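Local coordinates for protein putative histidinol-phosphate aminotransferase (Erwinia carotovora atroseptica, PDB 3LY1) that binds pyridoxal 5'-phosphate and probably acts as an aminotransferase, with histidinol phosphate a putative substrate, at residues 164-169 with 174-179; 127-132 with 160-165. All coordinates share one frame; numbering follows the deposited sequence.

In the fold
Following the chain from its N terminus, residues 127-132 open helix 129-137, strand 143-148 comes next, and helix 160-168 then returns alongside the first helix. Contact 2 closes this loop of 27 residues by joining the two helices. A short turn of four residues leads on into strand 174-179, and contact 1 folds that strand back against the helix just left. The two contacts share Glu164 and Pro165 on helix 160-168, and their loops follow one another. Contact 1 belongs to the beta-alpha-beta unit 143-148, 160-168, 174-179 of the large mixed sheet, and Trp166, packing on Leu132, bridges the two contacts.

Contact 1: residues 164-169 with 174-179; sequences EPWIAS and TMFIVD. With PLP (pyridoxal-5'-phosphate), chain E.
Phe176 of the strand meets both Trp166 and Ile167 of the helix, whose axis runs at 145° to the strand and 10.3 Å from it, within the beta-alpha-beta unit 143-148, 160-168, 174-179 of the mixed sheet. Thr174 starts the strand, its OG1 bonded to Ala172 O in the preceding turn, and Met175, a selenomethionine, turns to helix 76-88 on the other face of the sheet. Phe176 points at helix 160-168 and does most of the packing. Its CE2-CZ edge comes down on the indole of Trp166 in a T-shaped pair, the six-membered rings' centroids 4.8 Å apart and the planes at 85°. The first torsion of Trp166 (chi1 -178°) sets CG beside the carbonyl carbon, and the indole ends up against the phenyl edge. One face of the phenyl ring is taken by Ile167, whose CG1 sits 3.6 Å from the ring centroid, almost on the normal, in a CH-pi contact. A flat ring suits this place, offering an edge to one neighbour and a face to the other. Ile177 again turns to helix 76-88, while Val178 returns to this side, its CG2 4.3 Å from Ile167 CD1, a light touch between two branch ends. Asp179 closes the strand beside the cofactor: PLP N1 donates to its OD2 over 2.6 Å in a fairly straight bond. Tyr146 OH also bonds OD2, while Ala181 N bonds OD1, which together should fix the carboxylate's rotation. Such an aspartate is a hallmark of fold-type I aminotransferases, where it is thought to favour the protonated ring and strengthen the electron sink. The chemistry thus divides along one strand: packing seats its middle, at Phe176 and Val178, against the helix, and its last residue presents a carboxylate to the cofactor.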
# COMPACT_ATOMS: atom_id res chain seq x y z
N GLU A 164 -2.58 -10.30 29.20
CA GLU A 164 -2.40 -11.73 28.85
C GLU A 164 -3.47 -12.68 29.41
O GLU A 164 -3.95 -13.53 28.65
CB GLU A 164 -1.00 -12.25 29.19
CG GLU A 164 0.11 -11.62 28.37
CD GLU A 164 1.52 -12.01 28.84
OE1 GLU A 164 1.65 -12.78 29.82
OE2 GLU A 164 2.51 -11.54 28.22
N PRO A 165 -3.86 -12.54 30.69
CA PRO A 165 -4.87 -13.50 31.17
C PRO A 165 -6.23 -13.27 30.59
O PRO A 165 -6.99 -14.22 30.48
CB PRO A 165 -4.94 -13.23 32.69
CG PRO A 165 -3.72 -12.51 33.03
CD PRO A 165 -3.35 -11.72 31.79
N TRP A 166 -6.56 -12.03 30.25
CA TRP A 166 -7.81 -11.77 29.53
C TRP A 166 -7.82 -12.49 28.18
O TRP A 166 -8.78 -13.21 27.86
CB TRP A 166 -7.99 -10.27 29.33
CG TRP A 166 -9.27 -9.86 28.64
CD1 TRP A 166 -10.44 -10.57 28.56
CD2 TRP A 166 -9.51 -8.62 27.99
NE1 TRP A 166 -11.39 -9.84 27.87
CE2 TRP A 166 -10.84 -8.64 27.52
CE3 TRP A 166 -8.73 -7.48 27.77
CZ2 TRP A 166 -11.41 -7.56 26.85
CZ3 TRP A 166 -9.29 -6.42 27.09
CH2 TRP A 166 -10.61 -6.46 26.64
N ILE A 167 -6.73 -12.35 27.42
CA ILE A 167 -6.65 -12.96 26.08
C ILE A 167 -6.61 -14.49 26.19
O ILE A 167 -7.28 -15.20 25.44
CB ILE A 167 -5.44 -12.44 25.29
CG1 ILE A 167 -5.60 -10.92 25.08
CG2 ILE A 167 -5.28 -13.23 23.94
CD1 ILE A 167 -4.44 -10.26 24.31
N ALA A 168 -5.85 -14.99 27.16
CA ALA A 168 -5.71 -16.41 27.38
C ALA A 168 -7.05 -17.04 27.79
O ALA A 168 -7.25 -18.22 27.56
CB ALA A 168 -4.62 -16.68 28.42
N SER A 169 -7.96 -16.27 28.37
CA SER A 169 -9.27 -16.79 28.78
C SER A 169 -10.20 -17.03 27.59
O SER A 169 -11.26 -17.60 27.78
CB SER A 169 -9.95 -15.86 29.82
OG SER A 169 -10.54 -14.70 29.24
N THR A 174 -14.43 -13.16 20.17
CA THR A 174 -13.63 -11.96 20.39
C THR A 174 -12.26 -12.10 19.74
O THR A 174 -11.57 -13.09 19.97
CB THR A 174 -13.52 -11.66 21.91
OG1 THR A 174 -14.85 -11.52 22.46
CG2 THR A 174 -12.72 -10.37 22.17
N MSE A 175 -11.90 -11.12 18.93
CA MSE A 175 -10.56 -11.02 18.32
C MSE A 175 -9.86 -9.81 18.93
O MSE A 175 -10.46 -8.72 19.01
CB MSE A 175 -10.69 -10.85 16.81
CG MSE A 175 -9.41 -10.54 16.07
SE MSE A 175 -8.15 -12.01 16.31
CE MSE A 175 -8.72 -13.25 15.01
N PHE A 176 -8.60 -10.00 19.33
CA PHE A 176 -7.80 -8.96 19.94
C PHE A 176 -6.82 -8.50 18.88
O PHE A 176 -6.12 -9.32 18.29
CB PHE A 176 -7.02 -9.49 21.15
CG PHE A 176 -7.87 -9.78 22.33
CD1 PHE A 176 -8.50 -11.01 22.45
CD2 PHE A 176 -8.07 -8.80 23.30
CE1 PHE A 176 -9.35 -11.26 23.54
CE2 PHE A 176 -8.91 -9.05 24.39
CZ PHE A 176 -9.57 -10.25 24.50
N ILE A 177 -6.80 -7.21 18.61
CA ILE A 177 -5.76 -6.59 17.80
C ILE A 177 -4.85 -5.82 18.76
O ILE A 177 -5.29 -4.88 19.43
CB ILE A 177 -6.33 -5.61 16.76
CG1 ILE A 177 -7.32 -6.28 15.80
CG2 ILE A 177 -5.19 -4.91 15.98
CD1 ILE A 177 -8.19 -5.27 15.00
N VAL A 178 -3.57 -6.18 18.80
CA VAL A 178 -2.61 -5.57 19.68
C VAL A 178 -1.57 -4.85 18.83
O VAL A 178 -0.89 -5.48 18.02
CB VAL A 178 -1.90 -6.60 20.63
CG1 VAL A 178 -1.05 -5.88 21.67
CG2 VAL A 178 -2.92 -7.55 21.32
N ASP A 179 -1.50 -3.53 19.00
CA ASP A 179 -0.72 -2.64 18.14
C ASP A 179 0.51 -2.21 18.90
O ASP A 179 0.45 -1.38 19.80
CB ASP A 179 -1.62 -1.45 17.69
CG ASP A 179 -0.95 -0.50 16.71
OD1 ASP A 179 0.33 -0.52 16.59
OD2 ASP A 179 -1.72 0.32 16.06
N1 PLP E . -0.34 2.36 15.09
C2 PLP E . -0.06 3.44 15.91
C2A PLP E . -0.32 3.30 17.39
C3 PLP E . 0.43 4.61 15.33
O3 PLP E . 0.68 5.67 16.13
C4 PLP E . 0.62 4.68 13.93
C4A PLP E . 1.27 5.89 13.31
O4A PLP E . 0.78 6.96 13.62
C5 PLP E . 0.32 3.58 13.12
C6 PLP E . -0.17 2.43 13.73
C5A PLP E . 0.50 3.61 11.61
O4P PLP E . 1.86 3.80 11.17
P PLP E . 2.38 3.16 9.81
O1P PLP E . 1.30 3.06 8.78
O2P PLP E . 2.91 1.83 10.26
O3P PLP E . 3.49 4.14 9.42

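Contact 2: residues 127-132 with 160-165; sequences FDIEGL and ADVIEP
The first turn of helix 129-137 faces the start of helix 160-168, the backbones coming nearest at Ile129 and Val162, whose CA atoms lie 7.3 Å apart. Both residues direct their CB atoms at the opposite helix, and their branched side chains meet obliquely. One methyl of the valine does the touching: Val162 CG1 is modelled 3.2 Å from Ile129 CG1, a spacing so short that its exact value is doubtful. A chi1 of 164° sets CG1 beside the carbonyl carbon, on the side facing Ile129. Ile129 CG2 borders the same methyl at 3.6 Å, so the valine branch is set against the root of the isoleucine rather than its end. The end has another neighbour: Ile129 CD1 approaches Ile163 CG1 at 4.4 Å, a looser touch. Beta-branched residues suit this place, since they put carbon close to the backbone where the helices draw together. The helix start itself is secured by Asp128 at the N-cap, whose OD1 accepts from Gly131 N over 2.9 Å at 155°, the donor reaching it from above the carboxylate plane. This bond satisfies a first-turn amide, and the negative charge would be favourable near the helix's positive end. On the other helix, the ring nitrogen of Pro165 cannot donate to the turn before, and the helix is kinked there. The two helices pack side by side on one face of the mixed sheet of the aminotransferase fold, away from the cofactor: Leu132 touches Val96 and Val119, and Trp166 on the second helix touches Val145. Cohesion between the two segments is therefore purely apolar, a small patch of 138 Å² shaped by branched aliphatic carbons, with polar capping kept within a single helix.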
# COMPACT_ATOMS: atom_id res chain seq x y z
N PHE A 127 -5.73 2.62 30.71
CA PHE A 127 -6.82 1.82 30.21
C PHE A 127 -7.61 1.29 31.40
O PHE A 127 -7.02 0.90 32.39
CB PHE A 127 -6.29 0.62 29.44
CG PHE A 127 -5.72 0.93 28.09
CD1 PHE A 127 -5.57 2.21 27.61
CD2 PHE A 127 -5.26 -0.13 27.30
CE1 PHE A 127 -5.03 2.42 26.33
CE2 PHE A 127 -4.71 0.09 26.05
CZ PHE A 127 -4.59 1.35 25.58
N ASP A 128 -8.93 1.29 31.30
CA ASP A 128 -9.77 0.58 32.26
C ASP A 128 -9.96 -0.85 31.71
O ASP A 128 -10.97 -1.14 31.05
CB ASP A 128 -11.09 1.32 32.45
CG ASP A 128 -12.04 0.61 33.41
OD1 ASP A 128 -11.67 -0.40 34.01
OD2 ASP A 128 -13.19 1.07 33.54
N ILE A 129 -8.99 -1.73 31.98
CA ILE A 129 -9.08 -3.11 31.48
C ILE A 129 -10.34 -3.83 31.96
O ILE A 129 -11.00 -4.52 31.17
CB ILE A 129 -7.82 -3.93 31.79
CG1 ILE A 129 -6.65 -3.34 31.00
CG2 ILE A 129 -8.03 -5.38 31.30
CD1 ILE A 129 -6.79 -3.56 29.49
N GLU A 130 -10.70 -3.65 33.23
CA GLU A 130 -11.95 -4.25 33.73
C GLU A 130 -13.18 -3.74 32.97
O GLU A 130 -14.09 -4.52 32.63
CB GLU A 130 -12.12 -4.09 35.23
CG GLU A 130 -11.10 -4.85 36.09
CD GLU A 130 -11.07 -6.38 35.83
OE1 GLU A 130 -12.13 -6.99 35.53
OE2 GLU A 130 -9.97 -6.98 35.93
N GLY A 131 -13.20 -2.45 32.63
CA GLY A 131 -14.28 -1.89 31.81
C GLY A 131 -14.34 -2.46 30.39
O GLY A 131 -15.40 -2.71 29.87
N LEU A 132 -13.19 -2.65 29.79
CA LEU A 132 -13.08 -3.24 28.45
C LEU A 132 -13.54 -4.71 28.47
O LEU A 132 -14.29 -5.15 27.60
CB LEU A 132 -11.64 -3.11 27.92
CG LEU A 132 -11.14 -1.67 27.69
CD1 LEU A 132 -9.63 -1.53 27.83
CD2 LEU A 132 -11.60 -1.14 26.35
N ALA A 160 1.66 -6.43 31.09
CA ALA A 160 1.32 -7.72 30.47
C ALA A 160 0.45 -8.62 31.35
O ALA A 160 -0.40 -9.37 30.81
CB ALA A 160 2.57 -8.45 30.04
N ASP A 161 0.59 -8.54 32.67
CA ASP A 161 -0.18 -9.43 33.54
C ASP A 161 -1.66 -9.04 33.65
O ASP A 161 -2.46 -9.77 34.22
CB ASP A 161 0.49 -9.65 34.91
CG ASP A 161 0.55 -8.40 35.77
OD1 ASP A 161 0.03 -7.33 35.36
OD2 ASP A 161 1.11 -8.50 36.91
N VAL A 162 -2.02 -7.90 33.10
CA VAL A 162 -3.40 -7.45 33.01
C VAL A 162 -4.02 -7.86 31.66
O VAL A 162 -5.14 -8.34 31.60
CB VAL A 162 -3.42 -5.93 33.22
CG1 VAL A 162 -4.76 -5.30 32.77
CG2 VAL A 162 -3.10 -5.63 34.66
N ILE A 163 -3.26 -7.74 30.58
CA ILE A 163 -3.74 -8.14 29.22
C ILE A 163 -3.70 -9.66 28.93
O ILE A 163 -4.70 -10.23 28.43
CB ILE A 163 -2.97 -7.38 28.13
CG1 ILE A 163 -3.30 -5.88 28.24
CG2 ILE A 163 -3.31 -7.91 26.73
CD1 ILE A 163 -2.67 -4.96 27.19
N GLU A 164 -2.58 -10.30 29.20
CA GLU A 164 -2.40 -11.73 28.85
C GLU A 164 -3.47 -12.68 29.41
O GLU A 164 -3.95 -13.53 28.65
CB GLU A 164 -1.00 -12.25 29.19
CG GLU A 164 0.11 -11.62 28.37
CD GLU A 164 1.52 -12.01 28.84
OE1 GLU A 164 1.65 -12.78 29.82
OE2 GLU A 164 2.51 -11.54 28.22
N PRO A 165 -3.86 -12.54 30.69
CA PRO A 165 -4.87 -13.50 31.17
C PRO A 165 -6.23 -13.27 30.59
O PRO A 165 -6.99 -14.22 30.48
CB PRO A 165 -4.94 -13.23 32.69
CG PRO A 165 -3.72 -12.51 33.03
CD PRO A 165 -3.35 -11.72 31.79